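Local coordinates for cupin type-2 domain-containing protein (PDB 2O8Q), which is of unknown function but has a cupin-like fold that holds a nickel ion in the crystal, at the interface of chains A and B and the interface of chains A and C. Coordinates in Å, arbitrary orientation; residue numbers count along the deposited sequence, not the author numbering. Chains: chain A/B/C, Hypothetical protein.

Contacts 1, 2 and 3 belong to one two-fold interface between chains A and B. Contact 4 joins chain A to chain C. Contact 2 lies between contacts 3 and 4: its C-alpha centre is about 18 Å from that of contact 1, 16 Å from contact 3 and 11 Å from contact 4. Contacts 3 and 4 are about 27 Å apart. Strand 42-48 serves contacts 1, 2 and 3. Contacts 1 and 3 share the pairing of Phe18 with Arg29, with the chains exchanged. Phe65 and helix 33-37 appear in both contacts 2 and 4. The two interfaces may together build the deposited tetramer.

Contact 1: the interface of chains A and B. Residues chain A 27-29, 45, 47; chain B 15, 17-20.
B:Phe18 enters between A:Arg29 and A:Arg47, and each arginine covers one face of its ring. On one face the A:Arg47 guanidinium lies almost flat, its plane turned 15° from the ring. A:Arg47 CZ sits 3.4 Å from B:Phe18 CD1. A:Arg47 NE lies over the ring face, offset toward the rim, in a cation-pi contact. On the opposite face the methylene CB of A:Arg29 stands over the ring centre, 3.6 Å from the centroid of B:Phe18, as a CH-pi contact. With CG anti to the backbone N (chi1 -179°), the A:Arg29 chain runs on past the ring and its CD nears B:Phe18 CE1.

Other apolar contacts lie beside the ring and its CB. A:Glu27 crosses B:Phe18 at about a right angle and lays its CG 3.6 Å from the CB of B:Phe18. A:Val45 CG1 lies 4.0 Å from B:Phe18 CZ, at the tip of the ring.

Hydrogen bonds fix the backbones. A:Tyr28 in strand 26-30 forms an antiparallel beta bridge with B:Asp19. A:Tyr28 N gives to B:Asp19 O at 2.8 Å, and B:Asp19 N gives back to A:Tyr28 O at 2.8 Å. A:Arg47 NH2 also gives to the backbone carbonyl B:Gly15 O at 2.7 Å, nearly along the C=O axis. That bond ties down the guanidinium that stacks on the ring.

The site fastens the 15-20 segment of one subunit along strand 26-30 of its partner. It probably helps hold the two-fold A/B pair seen in the crystal.

Contact 2: the interface of chains A and B. Residues chain A 33, 41, 43, 65, 67, 115; chain B 41, 65, 67, 115.
A:Phe41 stacks on B:Phe65, and A:Phe65 stacks on B:Phe41 in the same way. In each pair the ring centroids are 4.0 Å apart and the planes differ by 16°. The rings are offset: B:Phe65 CD1 sits over the centre of the A:Phe41 ring, 3.5 Å from A:Phe41 CG. The two partners reach this position by different first torsions. B:Phe65 CG is anti to its backbone N (chi1 178°), whereas A:Phe41 CG lies beside the N (chi1 -70°).

Tip-to-tip contacts link like residues of the two chains. A:Phe41 CE2 meets B:Phe41 CE2 at 3.9 Å. A:Ile115 CD1 meets B:Ile115 CD1 at 4.0 Å. Such self-pairs mark where the two-fold axis passes.

Aliphatic packing fills in around the rings. The CG2 branch of A:Ile115 touches B:Phe65 CE2 at 3.9 Å, on the far edge of that ring from its CD1. A:Ala43 CB fits against B:Leu67 CD2 at 3.5 Å. The other methyl, B:Leu67 CD1, touches A:Val33 CG2 at 3.9 Å. A:Val33 also sends CG1 toward B:Phe65, crossing it at about a right angle. The side chains in the patch are all apolar, and it probably relies on burial and shape.

In the fold, the side chains come from strands 42-48, 66-72 and 111-116, from the start of helix 33-37, and from A:Phe41 and B:Phe65, with their twins, just ahead of their strands. The sheet strands of the two subunits appear to face each other across the two-fold axis.

Contact 3: the interface of chains A and B. Residues chain A 10-12, 18, 69, 90; chain B 29, 45, 71, 111, 113.
Strand 26-30 of chain B projects B:Arg29 into a pocket of chain A formed by the 10-12 segment, A:Gly90 and A:Tyr69 of strand 66-72. The arginine chain bends at its third torsion (chi3 75°), which turns the guanidinium toward these groups. B:Arg29 NH2 donates to the backbone carbonyl A:Gly90 O at 3.0 Å. This bond uses a lone pair in the carbonyl plane, but A:Gly90 O lies out of the guanidinium plane, by 25°. At the edge of the guanidinium, the phenol oxygen A:Tyr69 OH lies in plane, 3.1 Å from B:Arg29 NH2, and can accept a second hydrogen bond. B:Arg29 NH1 meets two waters. Water 1 O lies 2.8 Å from B:Arg29 NH1 and also bonds A:Gly90 O; water 2 leads to A:His10 O. The backbone CA of A:Glu11 stands 3.9 Å from B:Arg29 CZ, over the guanidinium face.

The A:Tyr69 ring is wedged among aliphatic groups of chain B. B:Val45 CG2 touches A:Tyr69 CE2 at 3.7 Å, crossing at about a right angle. B:Leu71 comes tip to tip, with CD2 3.8 Å from A:Tyr69 CE1. B:Leu113 CD2 packs nearer the ring root, 3.8 Å from A:Tyr69 CG.

The carboxylates of A:Glu11 and B:Glu111 reach toward each other, tip to tip, with A:Glu11 OE2 3.9 Å from B:Glu111 OE2. The nearby guanidinium may ease any repulsion between them.

The site probably helps anchor one subunit to the other through polar, water-assisted bonds.

Contact 4: the interface of chains A and C. Residues chain A 37-40, 117-118; chain C 4, 63-65, 97.
A:Met40, a selenomethionine, meets C:Leu4 and C:Pro97 with its side chain. From CB the chain leaves with CG beside the backbone N (chi1 -57°). CG is where the two partners converge: A:Met40 CG lies 3.8 Å from C:Leu4 CD1. The same carbon of A:Met40 lies 3.9 Å from the ring carbon C:Pro97 CG. C:Leu4 approaches at about a right angle. The selenium of A:Met40 follows, 4.0 Å from C:Leu4 CD1. A bend at the third torsion (chi3 63°) then turns the terminal methyl CE toward C:Phe65, at the margin of the contact.

Within chain A, A:Ser117 OG donates to the backbone carbonyl A:Met40 O at 2.7 Å. This second-shell bond helps position the residue.

On either side the backbone takes part. The A:Pro118 ring, which follows a cis peptide, lays CB 3.6 Å from C:Gly64 N. C:Pro97 CG packs 3.6 Å from A:Gly38 O. A:Gly38 O also bonds water 3 O at 2.7 Å, and the water in turn meets C:Leu4 N.

The patch is mostly apolar, with a water bridge at its side. It joins chain C to chain A and may help build the tetramer of the deposited assembly.

Contact 1: the interface of chains A and B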
# COMPACT_ATOMS: atom_id res chain seq x y z
N GLU A 27 -12.97 20.46 10.33
CA GLU A 27 -11.58 20.89 10.47
C GLU A 27 -10.73 19.65 10.76
O GLU A 27 -11.25 18.61 11.18
CB GLU A 27 -11.39 21.94 11.54
CG GLU A 27 -11.83 21.56 12.91
CD GLU A 27 -11.92 22.76 13.87
OE1 GLU A 27 -11.59 23.91 13.48
OE2 GLU A 27 -12.31 22.52 15.02
N TYR A 28 -9.43 19.78 10.49
CA TYR A 28 -8.50 18.64 10.38
C TYR A 28 -7.22 18.89 11.15
O TYR A 28 -6.66 19.96 11.11
CB TYR A 28 -8.17 18.35 8.89
CG TYR A 28 -9.41 18.08 8.03
CD1 TYR A 28 -10.27 19.12 7.69
CD2 TYR A 28 -9.73 16.80 7.56
CE1 TYR A 28 -11.42 18.92 6.94
CE2 TYR A 28 -10.92 16.60 6.76
CZ TYR A 28 -11.75 17.68 6.46
OH TYR A 28 -12.92 17.54 5.71
N ARG A 29 -6.76 17.87 11.88
CA ARG A 29 -5.48 17.88 12.63
C ARG A 29 -4.64 16.78 11.99
O ARG A 29 -5.01 15.61 11.99
CB ARG A 29 -5.70 17.57 14.12
CG ARG A 29 -4.48 17.58 14.93
CD ARG A 29 -4.77 17.58 16.40
NE ARG A 29 -5.21 16.29 16.89
CZ ARG A 29 -4.38 15.26 17.11
NH1 ARG A 29 -3.08 15.35 16.85
NH2 ARG A 29 -4.90 14.14 17.62
N VAL A 45 -7.12 13.65 11.99
CA VAL A 45 -8.34 13.65 12.79
C VAL A 45 -9.26 14.77 12.25
O VAL A 45 -8.84 15.92 12.01
CB VAL A 45 -8.05 13.84 14.27
CG1 VAL A 45 -9.37 13.94 15.11
CG2 VAL A 45 -7.11 12.72 14.79
N ARG A 47 -12.79 16.84 12.80
CA ARG A 47 -13.80 17.22 13.80
C ARG A 47 -14.86 18.12 13.16
O ARG A 47 -14.55 18.96 12.31
CB ARG A 47 -13.17 17.83 15.05
CG ARG A 47 -12.81 19.19 15.04
CD ARG A 47 -12.58 19.64 16.51
NE ARG A 47 -11.89 20.91 16.49
CZ ARG A 47 -11.13 21.36 17.48
NH1 ARG A 47 -10.92 20.60 18.55
NH2 ARG A 47 -10.55 22.53 17.35
N GLY B 15 -7.23 22.27 22.46
CA GLY B 15 -8.21 22.08 21.39
C GLY B 15 -7.74 22.66 20.06
O GLY B 15 -8.45 22.55 19.05
N GLY B 17 -4.66 23.07 16.89
CA GLY B 17 -4.05 22.14 15.95
C GLY B 17 -4.90 21.73 14.77
O GLY B 17 -4.46 20.96 13.90
N PHE B 18 -6.15 22.23 14.73
CA PHE B 18 -7.10 21.90 13.66
C PHE B 18 -7.16 23.01 12.64
O PHE B 18 -7.20 24.18 13.02
CB PHE B 18 -8.50 21.63 14.24
CG PHE B 18 -8.63 20.29 14.90
CD1 PHE B 18 -8.21 20.08 16.20
CD2 PHE B 18 -9.13 19.21 14.19
CE1 PHE B 18 -8.32 18.84 16.78
CE2 PHE B 18 -9.21 17.99 14.76
CZ PHE B 18 -8.84 17.79 16.04
N ASP B 19 -7.20 22.65 11.35
CA ASP B 19 -7.29 23.63 10.26
C ASP B 19 -8.43 23.27 9.30
O ASP B 19 -8.78 22.14 9.17
CB ASP B 19 -5.98 23.65 9.47
CG ASP B 19 -4.75 23.93 10.35
OD1 ASP B 19 -4.84 24.73 11.32
OD2 ASP B 19 -3.68 23.35 10.06
N ARG B 20 -9.03 24.23 8.60
CA ARG B 20 -10.08 23.86 7.64
C ARG B 20 -9.92 24.60 6.34
O ARG B 20 -9.58 25.78 6.34
CB ARG B 20 -11.47 24.09 8.23

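Contact 2: the interface of chains A and B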
# COMPACT_ATOMS: atom_id res chain seq x y z
N VAL A 33 1.65 12.00 8.75
CA VAL A 33 1.94 10.79 7.93
C VAL A 33 2.13 11.17 6.46
O VAL A 33 3.01 10.62 5.78
CB VAL A 33 0.83 9.76 8.07
CG1 VAL A 33 0.84 8.69 7.00
CG2 VAL A 33 0.95 9.12 9.47
N PHE A 41 0.74 7.82 2.05
CA PHE A 41 -0.37 7.67 3.00
C PHE A 41 -0.64 9.02 3.64
O PHE A 41 0.21 9.91 3.65
CB PHE A 41 -0.02 6.70 4.10
CG PHE A 41 0.07 5.28 3.66
CD1 PHE A 41 1.18 4.76 3.15
CD2 PHE A 41 -1.06 4.51 3.81
CE1 PHE A 41 1.18 3.37 2.72
CE2 PHE A 41 -1.07 3.19 3.42
CZ PHE A 41 0.02 2.67 2.85
N ALA A 43 -2.93 10.55 7.32
CA ALA A 43 -3.82 10.24 8.42
C ALA A 43 -4.05 11.52 9.18
O ALA A 43 -3.13 12.31 9.44
CB ALA A 43 -3.24 9.18 9.35
N PHE A 65 -6.42 2.51 0.08
CA PHE A 65 -6.81 2.15 1.41
C PHE A 65 -7.56 3.32 2.04
O PHE A 65 -7.11 4.47 1.92
CB PHE A 65 -5.56 1.84 2.25
CG PHE A 65 -5.89 1.43 3.64
CD1 PHE A 65 -6.52 0.21 3.88
CD2 PHE A 65 -5.64 2.29 4.69
CE1 PHE A 65 -6.88 -0.15 5.16
CE2 PHE A 65 -6.01 1.90 5.99
CZ PHE A 65 -6.58 0.69 6.21
N LEU A 67 -9.74 4.02 5.84
CA LEU A 67 -10.37 3.57 7.09
C LEU A 67 -10.73 4.73 7.98
O LEU A 67 -9.92 5.66 8.12
CB LEU A 67 -9.36 2.71 7.90
CG LEU A 67 -9.82 2.08 9.22
CD1 LEU A 67 -11.00 1.11 9.10
CD2 LEU A 67 -8.62 1.36 9.90
N ILE A 115 -7.50 7.28 7.93
CA ILE A 115 -6.23 6.78 7.41
C ILE A 115 -6.49 6.43 5.95
O ILE A 115 -7.40 5.68 5.65
CB ILE A 115 -5.71 5.56 8.17
CG1 ILE A 115 -5.79 5.78 9.69
CG2 ILE A 115 -4.31 5.18 7.64
CD1 ILE A 115 -7.06 5.22 10.39
N PHE B 41 -3.97 -5.30 4.59
CA PHE B 41 -3.89 -4.39 5.69
C PHE B 41 -4.53 -5.07 6.90
O PHE B 41 -5.32 -5.97 6.76
CB PHE B 41 -4.67 -3.08 5.41
CG PHE B 41 -4.02 -2.21 4.41
CD1 PHE B 41 -4.26 -2.39 3.09
CD2 PHE B 41 -3.20 -1.17 4.86
CE1 PHE B 41 -3.61 -1.54 2.16
CE2 PHE B 41 -2.55 -0.35 3.92
CZ PHE B 41 -2.78 -0.58 2.63
N PHE B 65 3.52 -0.19 5.97
CA PHE B 65 2.92 0.93 6.65
C PHE B 65 2.61 0.55 8.07
O PHE B 65 2.14 -0.57 8.32
CB PHE B 65 1.60 1.30 5.92
CG PHE B 65 0.88 2.45 6.60
CD1 PHE B 65 1.39 3.69 6.51
CD2 PHE B 65 -0.27 2.23 7.32
CE1 PHE B 65 0.75 4.75 7.16
CE2 PHE B 65 -0.92 3.26 7.94
CZ PHE B 65 -0.40 4.51 7.84
N LEU B 67 1.06 2.58 11.74
CA LEU B 67 0.68 3.74 12.49
C LEU B 67 -0.02 3.37 13.78
O LEU B 67 -0.87 2.49 13.76
CB LEU B 67 -0.26 4.60 11.64
CG LEU B 67 -0.80 5.88 12.25
CD1 LEU B 67 0.28 6.94 12.59
CD2 LEU B 67 -1.88 6.55 11.30
N ILE B 115 -2.72 0.46 12.76
CA ILE B 115 -3.07 0.25 11.37
C ILE B 115 -1.78 -0.19 10.70
O ILE B 115 -0.76 0.48 10.86
CB ILE B 115 -3.59 1.52 10.70
CG1 ILE B 115 -4.69 2.16 11.58
CG2 ILE B 115 -4.15 1.13 9.30
CD1 ILE B 115 -4.23 3.31 12.52

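Contact 3: the interface of chains A and B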
# COMPACT_ATOMS: atom_id res chain seq x y z
N HIS A 10 -18.21 -2.30 15.47
CA HIS A 10 -18.67 -1.47 16.58
C HIS A 10 -17.99 -1.98 17.86
O HIS A 10 -17.70 -3.17 17.97
CB HIS A 10 -20.20 -1.58 16.72
CG HIS A 10 -20.99 -1.19 15.49
ND1 HIS A 10 -21.18 0.13 15.10
CD2 HIS A 10 -21.61 -1.94 14.55
CE1 HIS A 10 -21.89 0.16 13.98
NE2 HIS A 10 -22.18 -1.08 13.64
N GLU A 11 -17.74 -1.09 18.81
CA GLU A 11 -17.18 -1.47 20.10
C GLU A 11 -18.29 -1.99 21.02
O GLU A 11 -19.21 -1.24 21.31
CB GLU A 11 -16.53 -0.25 20.73
CG GLU A 11 -15.83 -0.58 22.01
CD GLU A 11 -15.00 0.55 22.50
OE1 GLU A 11 -15.13 1.70 22.00
OE2 GLU A 11 -14.21 0.29 23.41
N PRO A 12 -18.20 -3.25 21.48
CA PRO A 12 -19.16 -3.72 22.51
C PRO A 12 -19.09 -2.92 23.82
O PRO A 12 -18.03 -2.39 24.21
CB PRO A 12 -18.77 -5.17 22.72
CG PRO A 12 -18.06 -5.55 21.44
CD PRO A 12 -17.28 -4.33 21.09
N PHE A 18 -12.57 -8.21 22.87
CA PHE A 18 -11.13 -8.36 22.81
C PHE A 18 -10.73 -9.80 22.99
O PHE A 18 -11.32 -10.55 23.79
CB PHE A 18 -10.44 -7.52 23.88
CG PHE A 18 -10.47 -6.05 23.59
CD1 PHE A 18 -11.62 -5.31 23.80
CD2 PHE A 18 -9.34 -5.42 23.11
CE1 PHE A 18 -11.64 -3.95 23.57
CE2 PHE A 18 -9.33 -4.06 22.87
CZ PHE A 18 -10.52 -3.32 23.09
N TYR A 69 -12.03 5.64 11.97
CA TYR A 69 -12.22 5.18 13.37
C TYR A 69 -12.79 6.34 14.17
O TYR A 69 -12.17 7.34 14.31
CB TYR A 69 -10.92 4.66 13.98
CG TYR A 69 -11.10 3.97 15.32
CD1 TYR A 69 -11.18 4.73 16.47
CD2 TYR A 69 -11.27 2.60 15.41
CE1 TYR A 69 -11.38 4.10 17.69
CE2 TYR A 69 -11.45 1.98 16.61
CZ TYR A 69 -11.52 2.73 17.75
OH TYR A 69 -11.73 2.10 18.98
N GLY A 90 -15.55 4.32 18.89
CA GLY A 90 -15.05 2.95 18.85
C GLY A 90 -15.46 2.24 17.58
O GLY A 90 -14.98 1.16 17.34
N ARG B 29 -8.86 -6.18 19.66
CA ARG B 29 -10.19 -6.11 19.09
C ARG B 29 -10.01 -5.76 17.60
O ARG B 29 -9.44 -4.71 17.25
CB ARG B 29 -11.06 -5.09 19.78
CG ARG B 29 -12.45 -4.97 19.20
CD ARG B 29 -13.34 -4.12 20.05
NE ARG B 29 -13.07 -2.68 19.92
CZ ARG B 29 -13.47 -1.93 18.88
NH1 ARG B 29 -14.11 -2.48 17.84
NH2 ARG B 29 -13.16 -0.63 18.84
N VAL B 45 -7.60 -2.64 17.72
CA VAL B 45 -7.36 -1.92 18.96
C VAL B 45 -6.69 -2.85 19.97
O VAL B 45 -7.07 -4.01 20.11
CB VAL B 45 -8.69 -1.37 19.57
CG1 VAL B 45 -8.41 -0.69 20.91
CG2 VAL B 45 -9.32 -0.38 18.56
N LEU B 71 -5.67 5.86 22.17
CA LEU B 71 -7.07 6.12 22.48
C LEU B 71 -7.32 6.41 23.97
O LEU B 71 -8.24 7.18 24.35
CB LEU B 71 -7.90 4.90 22.05
CG LEU B 71 -7.91 4.49 20.57
CD1 LEU B 71 -8.55 3.17 20.29
CD2 LEU B 71 -8.49 5.59 19.66
N GLU B 111 -5.06 1.88 25.65
CA GLU B 111 -5.79 1.41 24.47
C GLU B 111 -5.21 2.18 23.28
O GLU B 111 -5.14 3.41 23.31
CB GLU B 111 -7.31 1.66 24.60
CG GLU B 111 -8.16 1.02 23.50
CD GLU B 111 -9.67 0.98 23.80
OE1 GLU B 111 -10.02 0.61 24.94
OE2 GLU B 111 -10.49 1.31 22.89
N LEU B 113 -4.96 2.15 18.82
CA LEU B 113 -5.29 1.64 17.52
C LEU B 113 -4.00 1.47 16.68
O LEU B 113 -3.20 2.42 16.59
CB LEU B 113 -6.19 2.63 16.81
CG LEU B 113 -6.66 2.23 15.41
CD1 LEU B 113 -7.49 0.97 15.35
CD2 LEU B 113 -7.37 3.45 14.73
O HOH W 1 -14.29 -0.84 15.55
O HOH W 2 -15.36 -5.18 17.77

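Contact 4: the interface of chains A and C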
# COMPACT_ATOMS: atom_id res chain seq x y z
N THR A 37 5.66 10.22 4.57
CA THR A 37 5.64 9.19 3.55
C THR A 37 5.65 9.77 2.14
O THR A 37 5.44 9.05 1.16
CB THR A 37 4.38 8.30 3.69
OG1 THR A 37 3.20 9.02 3.46
CG2 THR A 37 4.28 7.63 5.09
N GLY A 38 5.90 11.07 2.01
CA GLY A 38 5.91 11.66 0.69
C GLY A 38 4.55 11.54 0.01
O GLY A 38 4.45 11.50 -1.24
N GLY A 39 3.46 11.51 0.77
CA GLY A 39 2.14 11.39 0.16
C GLY A 39 1.63 9.98 -0.12
O GLY A 39 0.49 9.83 -0.63
N MSE A 40 2.43 8.98 0.23
CA MSE A 40 2.00 7.59 -0.04
C MSE A 40 0.81 7.22 0.85
O MSE A 40 0.00 6.36 0.46
CB MSE A 40 3.14 6.60 0.20
CG MSE A 40 4.39 6.79 -0.57
SE MSE A 40 5.55 5.16 -0.44
CE MSE A 40 4.17 4.09 -1.34
N SER A 117 -4.72 6.02 1.70
CA SER A 117 -3.62 6.02 0.72
C SER A 117 -4.28 6.25 -0.64
O SER A 117 -5.28 5.61 -0.96
CB SER A 117 -2.92 4.69 0.70
OG SER A 117 -1.94 4.70 -0.35
N PRO A 118 -3.77 7.19 -1.47
CA PRO A 118 -2.70 8.12 -1.15
C PRO A 118 -3.26 9.28 -0.29
O PRO A 118 -4.50 9.46 -0.22
CB PRO A 118 -2.28 8.68 -2.51
CG PRO A 118 -3.58 8.65 -3.31
CD PRO A 118 -4.34 7.42 -2.82
N LEU C 4 9.17 12.23 -2.11
CA LEU C 4 10.02 11.17 -2.60
C LEU C 4 10.58 11.64 -3.93
O LEU C 4 10.05 12.58 -4.56
CB LEU C 4 9.26 9.88 -2.80
CG LEU C 4 8.47 9.42 -1.57
CD1 LEU C 4 7.74 8.12 -1.92
CD2 LEU C 4 9.37 9.21 -0.37
N VAL C 63 -2.04 8.90 -7.14
CA VAL C 63 -1.54 7.56 -6.89
C VAL C 63 -0.71 7.57 -5.66
O VAL C 63 -0.11 8.63 -5.34
CB VAL C 63 -0.66 7.00 -8.05
CG1 VAL C 63 -1.50 6.73 -9.25
CG2 VAL C 63 0.54 7.90 -8.37
N GLY C 64 -0.70 6.46 -4.93
CA GLY C 64 0.27 6.22 -3.94
C GLY C 64 1.38 5.74 -4.90
O GLY C 64 2.01 6.51 -5.63
N PHE C 65 1.46 4.47 -5.09
CA PHE C 65 2.60 3.83 -5.67
C PHE C 65 2.48 3.83 -7.17
O PHE C 65 1.38 3.60 -7.70
CB PHE C 65 2.65 2.36 -5.17
CG PHE C 65 3.81 1.59 -5.77
CD1 PHE C 65 5.06 1.86 -5.37
CD2 PHE C 65 3.59 0.63 -6.74
CE1 PHE C 65 6.14 1.18 -5.94
CE2 PHE C 65 4.63 -0.07 -7.29
CZ PHE C 65 5.90 0.22 -6.87
N PRO C 97 4.20 9.86 -5.52
CA PRO C 97 2.81 10.23 -5.48
C PRO C 97 2.57 11.67 -5.99
O PRO C 97 3.16 12.61 -5.49
CB PRO C 97 2.45 10.08 -4.00
CG PRO C 97 3.31 9.00 -3.55
CD PRO C 97 4.62 9.22 -4.24
O HOH W 3 6.42 12.22 -2.89